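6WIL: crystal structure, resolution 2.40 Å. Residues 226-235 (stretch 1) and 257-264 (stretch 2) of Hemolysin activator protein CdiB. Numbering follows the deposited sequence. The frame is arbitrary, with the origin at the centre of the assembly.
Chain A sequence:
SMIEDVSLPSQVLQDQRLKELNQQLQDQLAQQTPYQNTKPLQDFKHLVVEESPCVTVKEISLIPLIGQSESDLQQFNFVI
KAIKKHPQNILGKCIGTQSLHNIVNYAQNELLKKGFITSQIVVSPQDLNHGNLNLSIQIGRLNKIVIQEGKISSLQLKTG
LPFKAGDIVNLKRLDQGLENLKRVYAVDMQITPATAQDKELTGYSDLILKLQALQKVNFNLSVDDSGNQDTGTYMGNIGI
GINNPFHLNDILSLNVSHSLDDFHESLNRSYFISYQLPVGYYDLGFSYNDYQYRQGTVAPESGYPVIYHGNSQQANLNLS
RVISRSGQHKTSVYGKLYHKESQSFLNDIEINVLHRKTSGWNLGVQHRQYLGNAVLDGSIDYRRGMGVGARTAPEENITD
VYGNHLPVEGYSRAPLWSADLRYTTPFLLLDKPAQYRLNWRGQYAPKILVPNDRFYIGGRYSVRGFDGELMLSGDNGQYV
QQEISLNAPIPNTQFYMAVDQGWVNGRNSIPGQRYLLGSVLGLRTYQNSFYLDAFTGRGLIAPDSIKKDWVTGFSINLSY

Stretch 1, residues 226-235: SGNQDTGTYM
Stretch 2 257-264: SHSLDDFH

How are the two stretches aligned? Strand 232-235 runs antiparallel to strand 257-261, their axes at 167° and 4.7 Å apart at closest approach. Thr233 faces Asp261 and Met235, a selenomethionine, faces Ser259, both as non-hydrogen-bonded pairs with CA-CA 4.4 Å. Between them Tyr234 and Leu260 form the hydrogen-bonded pair, CA-CA 5.2 Å: Tyr234 N donates to Leu260 O (3.1 Å), and Leu260 N to Tyr234 O (3.0 Å). Backbones are extended, with phi/psi of -120/142 at Thr233 and -125/119 at Tyr234.

What does Phe263, which covers the most surface, rest against? Just past its strand, at phi/psi -63/-46, it takes chi1 m (-75°) and chi2 -88°, bringing the ring to the turn of stretch 1. Thr231 OG1 lies over one ring face, 3.3 Å from Phe263 CE1, while Asn228 ND2 sits at the edge, 3.1 Å from the same CE1. Gly232 CA approaches Phe263 CE2 to 3.5 Å. Asn228, chi1 p, holds the turn through OD1, which accepts from Thr231 N at 2.6 Å and Asp230 N at 2.8 Å.

How does Thr233 link strand and turn? With chi1 m (-45°), its OG1 donates to Asp261 OD1 at 3.0 Å. That same OD1 accepts from Phe263 N, also at 3.0 Å, so one carboxylate oxygen ties the neighbouring strand to the start of the Phe263 turn. Asp261 has chi1 t. On the same sheet face, Thr233 CG2 reaches Ser259 OG at 3.4 Å.

What lies on the other face? Tyr234 (chi1 m, chi2 81°) and Leu260 (chi1 t, chi2 m) share it, with Tyr234 CD1 4.5 Å from Leu260 CD1, a loose apolar contact. Asp262 N extends the backbone ladder by donating to Gly232 O at 3.2 Å.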

# COMPACT_ATOMS: atom_id res chain seq x y z
N SER A 226 0.52 26.48 -8.73
CA SER A 226 0.27 25.89 -10.04
C SER A 226 -0.76 26.73 -10.79
O SER A 226 -1.61 27.39 -10.18
CB SER A 226 -0.23 24.45 -9.92
OG SER A 226 0.75 23.61 -9.34
N GLY A 227 -0.67 26.70 -12.11
CA GLY A 227 -1.64 27.37 -12.94
C GLY A 227 -1.13 27.52 -14.36
O GLY A 227 -0.09 26.97 -14.72
N ASN A 228 -1.89 28.26 -15.15
CA ASN A 228 -1.46 28.67 -16.48
C ASN A 228 -0.81 30.05 -16.38
O ASN A 228 -0.67 30.63 -15.30
CB ASN A 228 -2.62 28.65 -17.48
CG ASN A 228 -3.80 29.51 -17.04
OD1 ASN A 228 -3.64 30.65 -16.63
ND2 ASN A 228 -5.00 28.94 -17.14
N GLN A 229 -0.42 30.59 -17.54
CA GLN A 229 0.26 31.88 -17.56
C GLN A 229 -0.67 33.04 -17.25
O GLN A 229 -0.18 34.16 -17.05
CB GLN A 229 0.92 32.08 -18.92
CG GLN A 229 1.54 30.81 -19.52
CD GLN A 229 2.83 30.39 -18.84
OE1 GLN A 229 3.68 31.22 -18.51
NE2 GLN A 229 3.00 29.08 -18.64
N ASP A 230 -1.98 32.81 -17.20
CA ASP A 230 -2.95 33.85 -16.85
C ASP A 230 -3.39 33.77 -15.39
O ASP A 230 -3.39 34.78 -14.69
CB ASP A 230 -4.18 33.75 -17.76
CG ASP A 230 -3.88 34.14 -19.19
OD1 ASP A 230 -2.73 34.54 -19.47
OD2 ASP A 230 -4.80 34.05 -20.03
N THR A 231 -3.77 32.58 -14.92
CA THR A 231 -4.32 32.40 -13.59
C THR A 231 -3.67 31.18 -12.93
O THR A 231 -2.96 30.41 -13.58
CB THR A 231 -5.85 32.22 -13.63
OG1 THR A 231 -6.17 31.11 -14.47
CG2 THR A 231 -6.52 33.48 -14.17
N GLY A 232 -3.92 31.01 -11.64
CA GLY A 232 -3.31 29.90 -10.93
C GLY A 232 -3.90 29.73 -9.54
O GLY A 232 -4.71 30.52 -9.08
N THR A 233 -3.45 28.66 -8.89
CA THR A 233 -3.88 28.29 -7.54
C THR A 233 -2.67 28.28 -6.61
O THR A 233 -1.58 27.85 -7.00
CB THR A 233 -4.55 26.92 -7.53
OG1 THR A 233 -5.48 26.82 -8.62
CG2 THR A 233 -5.30 26.70 -6.22
N TYR A 234 -2.88 28.75 -5.38
CA TYR A 234 -1.81 28.86 -4.39
C TYR A 234 -2.22 28.11 -3.13
O TYR A 234 -3.24 28.45 -2.51
CB TYR A 234 -1.51 30.33 -4.08
CG TYR A 234 -1.23 31.16 -5.32
CD1 TYR A 234 -2.27 31.65 -6.11
CD2 TYR A 234 0.08 31.44 -5.72
CE1 TYR A 234 -2.03 32.39 -7.25
CE2 TYR A 234 0.33 32.20 -6.86
CZ TYR A 234 -0.73 32.67 -7.62
OH TYR A 234 -0.49 33.41 -8.75
N MSE A 235 -1.44 27.10 -2.77
CA MSE A 235 -1.78 26.22 -1.65
C MSE A 235 -0.77 26.30 -0.52
O MSE A 235 0.42 26.50 -0.73
CB MSE A 235 -1.87 24.77 -2.13
CG MSE A 235 -3.28 24.28 -2.40
SE MSE A 235 -3.28 22.47 -3.14
CE MSE A 235 -2.02 21.66 -1.88
N SER A 257 -4.99 22.49 5.33
CA SER A 257 -4.71 23.02 4.01
C SER A 257 -5.49 24.31 3.79
O SER A 257 -6.64 24.43 4.21
CB SER A 257 -5.07 21.99 2.93
OG SER A 257 -4.30 22.19 1.75
N HIS A 258 -4.84 25.27 3.14
CA HIS A 258 -5.48 26.51 2.70
C HIS A 258 -5.18 26.69 1.22
O HIS A 258 -4.03 26.53 0.79
CB HIS A 258 -4.98 27.73 3.48
CG HIS A 258 -5.28 27.68 4.94
ND1 HIS A 258 -6.56 27.78 5.45
CD2 HIS A 258 -4.46 27.56 6.02
CE1 HIS A 258 -6.51 27.72 6.77
NE2 HIS A 258 -5.25 27.58 7.14
N SER A 259 -6.21 27.03 0.44
CA SER A 259 -6.06 27.14 -1.00
C SER A 259 -6.75 28.40 -1.50
O SER A 259 -7.80 28.79 -0.98
CB SER A 259 -6.64 25.91 -1.72
OG SER A 259 -6.55 26.04 -3.13
N LEU A 260 -6.15 29.03 -2.50
CA LEU A 260 -6.71 30.21 -3.16
C LEU A 260 -6.73 29.91 -4.66
O LEU A 260 -5.71 30.04 -5.34
CB LEU A 260 -5.88 31.46 -2.85
CG LEU A 260 -6.45 32.84 -3.20
CD1 LEU A 260 -6.20 33.20 -4.66
CD2 LEU A 260 -7.93 32.91 -2.87
N ASP A 261 -7.89 29.50 -5.16
CA ASP A 261 -8.05 29.08 -6.55
C ASP A 261 -8.60 30.25 -7.36
O ASP A 261 -9.76 30.63 -7.21
CB ASP A 261 -8.96 27.86 -6.65
CG ASP A 261 -8.92 27.19 -8.01
OD1 ASP A 261 -8.29 27.74 -8.93
OD2 ASP A 261 -9.53 26.11 -8.16
N ASP A 262 -7.75 30.82 -8.23
CA ASP A 262 -8.19 31.89 -9.11
C ASP A 262 -8.98 31.38 -10.31
O ASP A 262 -9.70 32.17 -10.94
CB ASP A 262 -6.99 32.70 -9.61
CG ASP A 262 -6.41 33.61 -8.54
OD1 ASP A 262 -7.14 33.96 -7.60
OD2 ASP A 262 -5.22 33.98 -8.66
N PHE A 263 -8.87 30.09 -10.63
CA PHE A 263 -9.65 29.53 -11.72
C PHE A 263 -11.14 29.61 -11.43
O PHE A 263 -11.93 30.01 -12.30
CB PHE A 263 -9.23 28.08 -11.98
CG PHE A 263 -7.91 27.95 -12.68
CD1 PHE A 263 -7.84 27.96 -14.06
CD2 PHE A 263 -6.73 27.83 -11.96
CE1 PHE A 263 -6.64 27.83 -14.72
CE2 PHE A 263 -5.52 27.71 -12.62
CZ PHE A 263 -5.47 27.71 -13.99
N HIS A 264 -11.55 29.24 -10.21
CA HIS A 264 -12.95 29.30 -9.80
C HIS A 264 -13.19 30.37 -8.73
O HIS A 264 -14.21 30.31 -8.03
CB HIS A 264 -13.41 27.93 -9.30
CG HIS A 264 -13.44 26.88 -10.38
ND1 HIS A 264 -14.42 26.84 -11.35
CD2 HIS A 264 -12.62 25.84 -10.63
CE1 HIS A 264 -14.19 25.82 -12.16
NE2 HIS A 264 -13.10 25.20 -11.75